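Local coordinates for probable FAD-dependent oxidoreductase PA4991 (Pseudomonas aeruginosa PAO1, PDB 5EZ7), which probably works as an FAD-dependent oxidoreductase of the DAO family, binding one FAD per subunit, with a physiological substrate that is still unknown, at residues 68-72 with 327-331; 232-236 with 386-391; 273-277 with 288-292. All coordinates share one frame; numbering follows the deposited sequence.

Contact 1 of 3, residues 68-72 with 327-331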
loop_
_atom_site.group_PDB
_atom_site.type_symbol
_atom_site.label_atom_id
_atom_site.label_comp_id
_atom_site.label_asym_id
_atom_site.label_seq_id
_atom_site.Cartn_x
_atom_site.Cartn_y
_atom_site.Cartn_z
ATOM N N ALA A 68 11.824 -3.244 -17.788
ATOM C CA ALA A 68 11.134 -2.488 -16.717
ATOM C C ALA A 68 10.304 -3.441 -15.840
ATOM O O ALA A 68 10.405 -3.431 -14.603
ATOM C CB ALA A 68 10.240 -1.402 -17.320
ATOM N N SER A 69 9.525 -4.293 -16.507
ATOM C CA SER A 69 8.711 -5.329 -15.855
ATOM C C SER A 69 9.499 -6.394 -15.035
ATOM O O SER A 69 8.873 -7.319 -14.495
ATOM C CB SER A 69 7.805 -6.015 -16.910
ATOM O OG SER A 69 6.596 -6.495 -16.347
ATOM N N GLU A 70 10.834 -6.287 -14.940
ATOM C CA GLU A 70 11.612 -7.152 -14.034
ATOM C C GLU A 70 11.286 -6.877 -12.566
ATOM O O GLU A 70 11.193 -7.826 -11.784
ATOM C CB GLU A 70 13.145 -7.042 -14.249
ATOM C CG GLU A 70 13.913 -8.356 -14.011
ATOM C CD GLU A 70 15.094 -8.560 -14.961
ATOM O OE1 GLU A 70 16.066 -7.778 -14.876
ATOM O OE2 GLU A 70 15.062 -9.505 -15.792
ATOM N N ALA A 71 11.115 -5.600 -12.197
ATOM C CA ALA A 71 11.029 -5.222 -10.787
ATOM C C ALA A 71 9.806 -5.859 -10.121
ATOM O O ALA A 71 9.934 -6.546 -9.117
ATOM C CB ALA A 71 11.018 -3.717 -10.640
ATOM N N ILE A 72 8.635 -5.670 -10.722
ATOM C CA ILE A 72 7.395 -6.304 -10.259
ATOM C C ILE A 72 7.422 -7.850 -10.234
ATOM O O ILE A 72 6.885 -8.448 -9.306
ATOM C CB ILE A 72 6.163 -5.795 -11.063
ATOM C CG1 ILE A 72 4.855 -6.188 -10.401
ATOM C CG2 ILE A 72 6.160 -6.324 -12.483
ATOM C CD1 ILE A 72 4.616 -5.463 -9.112
ATOM N N ARG A 327 9.882 4.461 -15.404
ATOM C CA ARG A 327 9.821 3.093 -15.914
ATOM C C ARG A 327 8.536 2.479 -15.354
ATOM O O ARG A 327 8.356 2.458 -14.137
ATOM C CB ARG A 327 11.035 2.305 -15.429
ATOM C CG ARG A 327 12.310 2.660 -16.158
ATOM C CD ARG A 327 13.459 1.808 -15.692
ATOM N NE ARG A 327 14.586 1.954 -16.607
ATOM C CZ ARG A 327 15.644 1.138 -16.670
ATOM N NH1 ARG A 327 15.763 0.095 -15.846
ATOM N NH2 ARG A 327 16.607 1.376 -17.563
ATOM N N PRO A 328 7.625 1.999 -16.214
ATOM C CA PRO A 328 6.302 1.590 -15.730
ATOM C C PRO A 328 6.148 0.619 -14.522
ATOM O O PRO A 328 5.604 1.044 -13.482
ATOM C CB PRO A 328 5.639 1.048 -16.992
ATOM C CG PRO A 328 6.162 1.960 -18.044
ATOM C CD PRO A 328 7.613 2.194 -17.679
ATOM N N ASP A 329 6.576 -0.645 -14.588
ATOM C CA ASP A 329 6.280 -1.559 -13.425
ATOM C C ASP A 329 7.344 -1.417 -12.331
ATOM O O ASP A 329 7.905 -2.407 -11.861
ATOM C CB ASP A 329 6.184 -3.033 -13.855
ATOM C CG ASP A 329 5.133 -3.290 -14.957
ATOM O OD1 ASP A 329 4.019 -2.749 -14.865
ATOM O OD2 ASP A 329 5.418 -4.075 -15.905
ATOM N N ASN A 330 7.629 -0.165 -11.960
ATOM C CA ASN A 330 8.710 0.201 -11.002
ATOM C C ASN A 330 8.224 1.272 -10.064
ATOM O O ASN A 330 7.290 2.028 -10.383
ATOM C CB ASN A 330 9.951 0.743 -11.702
ATOM C CG ASN A 330 10.593 -0.265 -12.621
ATOM O OD1 ASN A 330 11.553 -0.933 -12.241
ATOM N ND2 ASN A 330 10.064 -0.387 -13.838
ATOM N N ALA A 331 8.846 1.333 -8.894
ATOM C CA ALA A 331 8.648 2.450 -8.011
ATOM C C ALA A 331 9.237 3.654 -8.719
ATOM O O ALA A 331 10.041 3.496 -9.625
ATOM C CB ALA A 331 9.372 2.210 -6.691
#
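Ser69 and Asp329 meet through their side chains where an inverse gamma turn, centred on Asp329, packs against the start of helix 70-73. The turn lies in the loop leading into strand 332-336, the outermost strand of the Rossmann-type FAD-binding sheet. The Ser69 hydroxyl, swung anti to its own nitrogen (chi1 -151°), gives its hydrogen to the carboxylate: OG to Asp329 OD2 is 2.7 Å. It meets OD2 on the anti side, lifted 27° from the carboxylate plane.

Asn330 sends its amide at roughly a right angle to the Asp329 side chain, toward the backbone of Ala68. Its ND2 makes two weak hydrogen bonds, one across to Ala68 O (3.2 Å) and one back to Arg327 O at 3.3 Å, and so ties the 327-331 loop to the residue two before the helix. Ala68 is poorly ordered, so the first should be read with caution. The other end of the amide, OD1, has Ala71 CB 3.3 Å away and accepts a further weak bond from Arg356 of helix 350-364. That helix also holds the loop through Asp352, which takes the backbone N-H of Ala331.

Ile72 and Asp329 pass at a slant rather than end-on. Ile72 also touches Ala348, an FAD-binding residue. Toward the turn it is the CG2 methyl that bears on the aspartate, 3.6 Å from Asp329 CB.

Contact 2 of 3, residues 232-236 with 386-391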
loop_
_atom_site.group_PDB
_atom_site.type_symbol
_atom_site.label_atom_id
_atom_site.label_comp_id
_atom_site.label_asym_id
_atom_site.label_seq_id
_atom_site.Cartn_x
_atom_site.Cartn_y
_atom_site.Cartn_z
ATOM N N VAL A 232 -16.203 -1.180 -4.161
ATOM C CA VAL A 232 -17.463 -1.630 -3.605
ATOM C C VAL A 232 -17.164 -2.645 -2.516
ATOM O O VAL A 232 -16.268 -3.451 -2.650
ATOM C CB VAL A 232 -18.369 -2.263 -4.684
ATOM C CG1 VAL A 232 -19.722 -2.654 -4.086
ATOM C CG2 VAL A 232 -18.613 -1.282 -5.801
ATOM N N MET A 233 -17.911 -2.596 -1.420
ATOM C CA MET A 233 -17.758 -3.579 -0.331
ATOM C C MET A 233 -19.125 -4.260 -0.114
ATOM O O MET A 233 -20.150 -3.565 -0.024
ATOM C CB MET A 233 -17.319 -2.906 0.975
ATOM C CG MET A 233 -15.917 -2.316 0.986
ATOM S SD MET A 233 -15.492 -1.338 2.464
ATOM C CE MET A 233 -16.429 0.134 2.201
ATOM N N VAL A 234 -19.131 -5.600 -0.033
ATOM C CA VAL A 234 -20.320 -6.367 0.371
ATOM C C VAL A 234 -20.014 -7.118 1.657
ATOM O O VAL A 234 -19.016 -7.834 1.729
ATOM C CB VAL A 234 -20.707 -7.464 -0.636
ATOM C CG1 VAL A 234 -22.156 -7.872 -0.437
ATOM C CG2 VAL A 234 -20.469 -7.004 -2.031
ATOM N N LYS A 235 -20.903 -6.993 2.637
ATOM C CA LYS A 235 -20.776 -7.700 3.898
ATOM C C LYS A 235 -21.955 -8.683 4.161
ATOM O O LYS A 235 -23.095 -8.309 4.137
ATOM C CB LYS A 235 -20.680 -6.679 5.026
ATOM C CG LYS A 235 -20.520 -7.349 6.388
ATOM C CD LYS A 235 -20.050 -6.386 7.488
ATOM C CE LYS A 235 -20.014 -7.179 8.802
ATOM N NZ LYS A 235 -19.793 -6.360 10.012
ATOM N N ALA A 236 -21.648 -9.933 4.433
ATOM C CA ALA A 236 -22.648 -10.923 4.728
ATOM C C ALA A 236 -22.047 -12.100 5.461
ATOM O O ALA A 236 -20.868 -12.350 5.411
ATOM C CB ALA A 236 -23.271 -11.389 3.433
ATOM N N ALA A 386 -11.509 0.135 6.036
ATOM C CA ALA A 386 -12.881 0.687 5.738
ATOM C C ALA A 386 -14.066 -0.287 6.046
ATOM O O ALA A 386 -15.119 0.118 6.523
ATOM C CB ALA A 386 -12.934 1.137 4.290
ATOM N N TRP A 387 -13.852 -1.573 5.834
ATOM C CA TRP A 387 -14.832 -2.601 6.204
ATOM C C TRP A 387 -15.203 -2.655 7.701
ATOM O O TRP A 387 -16.317 -3.113 8.037
ATOM C CB TRP A 387 -14.462 -4.012 5.703
ATOM C CG TRP A 387 -13.051 -4.372 5.598
ATOM C CD1 TRP A 387 -12.336 -5.110 6.457
ATOM C CD2 TRP A 387 -12.186 -4.078 4.507
ATOM N NE1 TRP A 387 -11.053 -5.257 5.997
ATOM C CE2 TRP A 387 -10.950 -4.644 4.787
ATOM C CE3 TRP A 387 -12.347 -3.376 3.317
ATOM C CZ2 TRP A 387 -9.864 -4.506 3.946
ATOM C CZ3 TRP A 387 -11.272 -3.256 2.478
ATOM C CH2 TRP A 387 -10.054 -3.808 2.791
ATOM N N GLU A 388 -14.319 -2.206 8.596
ATOM C CA GLU A 388 -14.722 -2.049 9.991
ATOM C C GLU A 388 -15.437 -0.727 10.224
ATOM O O GLU A 388 -16.383 -0.676 10.986
ATOM C CB GLU A 388 -13.563 -2.291 10.968
ATOM C CG GLU A 388 -13.036 -3.738 10.935
ATOM C CD GLU A 388 -14.017 -4.811 11.462
ATOM O OE1 GLU A 388 -13.761 -6.020 11.186
ATOM O OE2 GLU A 388 -15.031 -4.492 12.159
ATOM N N VAL A 389 -15.063 0.323 9.516
ATOM C CA VAL A 389 -15.694 1.642 9.722
ATOM C C VAL A 389 -17.033 1.784 8.971
ATOM O O VAL A 389 -17.972 2.403 9.473
ATOM C CB VAL A 389 -14.720 2.787 9.317
ATOM C CG1 VAL A 389 -15.325 4.160 9.633
ATOM C CG2 VAL A 389 -13.360 2.627 10.014
ATOM N N ALA A 390 -17.124 1.201 7.779
ATOM C CA ALA A 390 -18.309 1.392 6.907
ATOM C C ALA A 390 -19.547 0.617 7.393
ATOM O O ALA A 390 -20.664 1.023 7.166
ATOM C CB ALA A 390 -17.985 1.043 5.452
ATOM N N PHE A 391 -19.357 -0.508 8.050
ATOM C CA PHE A 391 -20.489 -1.247 8.585
ATOM C C PHE A 391 -20.532 -1.173 10.105
ATOM O O PHE A 391 -21.586 -1.422 10.696
ATOM C CB PHE A 391 -20.411 -2.689 8.092
ATOM C CG PHE A 391 -20.263 -2.803 6.583
ATOM C CD1 PHE A 391 -21.335 -2.505 5.738
ATOM C CD2 PHE A 391 -19.050 -3.182 6.002
ATOM C CE1 PHE A 391 -21.208 -2.599 4.356
ATOM C CE2 PHE A 391 -18.927 -3.273 4.614
ATOM C CZ PHE A 391 -20.009 -2.985 3.793
#
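Lys235 lays its aliphatic chain over one face of the Phe391 ring. Its CB stands 3.8 Å above the ring centroid, only 10° off the normal, a well-centred CH-pi contact. The two side chains run past each other in opposite directions, and the extended lysine brings CD to 3.7 Å from Phe391 CD2 on its way to the base of the phenylalanine. Beyond the ring the ammonium group pairs with Asp264 in a salt bridge. Glu388 is also near, with OE2 5.5 Å from Lys235 NZ, but it has its own salt bridge to Arg263.

The edge of the same ring is turned to the strand: Phe391 CZ sits 3.9 Å from Met233 O, which lies close to the ring plane, and Met233 CB packs beside it. Farther out, the methionine reaches the helix. Its SD stands 3.8 Å from Trp387 CE3, at the indole edge, an in-plane Met-aromatic contact with the two side chains nearly perpendicular. A bend at chi3 (-73°) then turns the CE methyl to Ala390 CB, 3.7 Å away.

This is how the C-terminal segment 386-391 docks on the large mixed sheet. Met233 and Lys235 face it from strand 224-236, while Val232 and Val234 pack on helix 285-299, so the strand is sandwiched between the two. Trp387 adds an edge-to-face contact with Tyr270 of the neighbouring strand.

No hydrogen bond joins the two segments. Attachment here rests on dispersion and on weak electrostatics, in which one face of Phe391 takes lysine C-H, while the edges of Trp387 and Phe391 meet sulfur and a carbonyl oxygen; the formal charges are paired with the residues 263-264 instead.

Contact 3 of 3, residues 273-277 with 288-292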
loop_
_atom_site.group_PDB
_atom_site.type_symbol
_atom_site.label_atom_id
_atom_site.label_comp_id
_atom_site.label_asym_id
_atom_site.label_seq_id
_atom_site.Cartn_x
_atom_site.Cartn_y
_atom_site.Cartn_z
ATOM N N GLY A 273 -10.880 -3.712 -9.718
ATOM C CA GLY A 273 -10.873 -3.942 -11.148
ATOM C C GLY A 273 -11.563 -2.850 -11.975
ATOM O O GLY A 273 -11.633 -1.685 -11.562
ATOM N N ASP A 274 -12.065 -3.235 -13.136
ATOM C CA ASP A 274 -12.610 -2.296 -14.109
ATOM C C ASP A 274 -13.961 -1.716 -13.655
ATOM O O ASP A 274 -14.352 -0.624 -14.077
ATOM C CB ASP A 274 -12.777 -2.988 -15.485
ATOM C CG ASP A 274 -13.242 -2.014 -16.605
ATOM O OD1 ASP A 274 -12.401 -1.264 -17.150
ATOM O OD2 ASP A 274 -14.462 -2.006 -16.935
ATOM N N ILE A 275 -14.679 -2.453 -12.816
ATOM C CA ILE A 275 -15.900 -1.934 -12.218
ATOM C C ILE A 275 -15.614 -0.706 -11.310
ATOM O O ILE A 275 -16.477 0.159 -11.174
ATOM C CB ILE A 275 -16.672 -3.020 -11.428
ATOM C CG1 ILE A 275 -18.123 -2.584 -11.191
ATOM C CG2 ILE A 275 -15.968 -3.347 -10.109
ATOM C CD1 ILE A 275 -18.895 -3.452 -10.219
ATOM N N ALA A 276 -14.425 -0.648 -10.704
ATOM C CA ALA A 276 -14.024 0.481 -9.869
ATOM C C ALA A 276 -13.307 1.582 -10.629
ATOM O O ALA A 276 -13.001 2.567 -10.020
ATOM C CB ALA A 276 -13.154 0.001 -8.734
ATOM N N GLU A 277 -13.061 1.445 -11.936
ATOM C CA GLU A 277 -12.311 2.448 -12.732
ATOM C C GLU A 277 -13.253 3.494 -13.301
ATOM O O GLU A 277 -14.311 3.721 -12.724
ATOM C CB GLU A 277 -11.468 1.761 -13.827
ATOM C CG GLU A 277 -10.287 0.992 -13.253
ATOM C CD GLU A 277 -9.071 1.858 -12.927
ATOM O OE1 GLU A 277 -9.106 3.091 -13.135
ATOM O OE2 GLU A 277 -8.049 1.293 -12.460
ATOM N N GLN A 288 -23.552 2.370 -8.533
ATOM C CA GLN A 288 -22.362 1.506 -8.394
ATOM C C GLN A 288 -22.646 0.212 -7.638
ATOM O O GLN A 288 -22.183 -0.857 -8.046
ATOM C CB GLN A 288 -21.188 2.268 -7.765
ATOM C CG GLN A 288 -19.909 1.453 -7.619
ATOM C CD GLN A 288 -19.237 1.101 -8.939
ATOM O OE1 GLN A 288 -19.871 1.019 -9.997
ATOM N NE2 GLN A 288 -17.940 0.893 -8.876
ATOM N N ILE A 289 -23.416 0.319 -6.555
ATOM C CA ILE A 289 -23.934 -0.851 -5.848
ATOM C C ILE A 289 -24.782 -1.703 -6.762
ATOM O O ILE A 289 -24.567 -2.887 -6.841
ATOM C CB ILE A 289 -24.708 -0.448 -4.580
ATOM C CG1 ILE A 289 -23.677 -0.070 -3.490
ATOM C CG2 ILE A 289 -25.654 -1.556 -4.080
ATOM C CD1 ILE A 289 -24.259 0.830 -2.398
ATOM N N ALA A 290 -25.718 -1.099 -7.469
ATOM C CA ALA A 290 -26.606 -1.863 -8.341
ATOM C C ALA A 290 -25.823 -2.621 -9.424
ATOM O O ALA A 290 -26.146 -3.771 -9.715
ATOM C CB ALA A 290 -27.664 -0.970 -8.963
ATOM N N GLU A 291 -24.792 -1.981 -9.980
ATOM C CA GLU A 291 -23.881 -2.612 -10.961
ATOM C C GLU A 291 -23.137 -3.827 -10.348
ATOM O O GLU A 291 -23.066 -4.935 -10.925
ATOM C CB GLU A 291 -22.878 -1.567 -11.469
ATOM C CG GLU A 291 -21.884 -2.050 -12.509
ATOM C CD GLU A 291 -22.539 -2.498 -13.824
ATOM O OE1 GLU A 291 -23.581 -1.941 -14.234
ATOM O OE2 GLU A 291 -22.024 -3.438 -14.463
ATOM N N ALA A 292 -22.615 -3.614 -9.162
ATOM C CA ALA A 292 -22.034 -4.686 -8.383
ATOM C C ALA A 292 -22.995 -5.850 -8.138
ATOM O O ALA A 292 -22.554 -6.992 -8.241
ATOM C CB ALA A 292 -21.519 -4.165 -7.051
#
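The Gln288 carboxamide works through its edges. At the NE2 edge, Ile275 O lies in the amide plane, 2.8 Å from NE2, with the N-H aimed almost straight at it (177°). The carbonyl receives it differently: the donor stands above the Ile275 carbonyl plane, 45° out of it, and off the lone-pair directions. NE2 also donates to His230 O, and at the other edge OE1 accepts from Arg283 NE, so the amide is gripped at both ends and its flip is fixed. Ile275 CG1 lies on one side of the plane, beyond the oxygen-nitrogen end rather than over the group, 4.2 Å from OE1; Val232 CG2 is on the same side.

Segment 273-277 is the turn that follows strand 267-272 and ends at Glu277, the N-cap of helix 278-282. Helix 285-299 then packs on the mixed sheet that contains strand 267-272, with Gln288 and Ala292 both touching Val232 of strand 224-236. The glutamine can reach back to the turn because its chain bends at chi2 (68°).

Apart from the amide bond the contact is apolar. Ile275 is extended, and its CD1 abuts the helix backbone, 3.8 Å from Ala292 CA. Glu291 slides alongside in the opposite sense, using only its methylene: Glu291 CG is 4.0 Å from Ile275 CD1. The Glu291 carboxylate forms a salt bridge with Arg294.

How the contacts relate
Contacts 2 and 3, centres about 15 Å apart, meet at strand 224-236, which supplies residues 232-236 to contact 2 and bears the helix of contact 3: Val232 CG2 touches Gln288 CG at 3.5 Å, while segment 386-391 packs on the residues that face the other way. Contact 1 lies apart, its centre about 32 Å from that of contact 2, on the opposite side of the chain's centre, and 28 Å from that of contact 3. All three come near the FAD: the side chain of Ile72 is about 6 Å from it, that of Ala276 about 7 Å and that of Trp387 about 8 Å. Along the chain, contact 3 is nested within both other contacts, whose segments interleave.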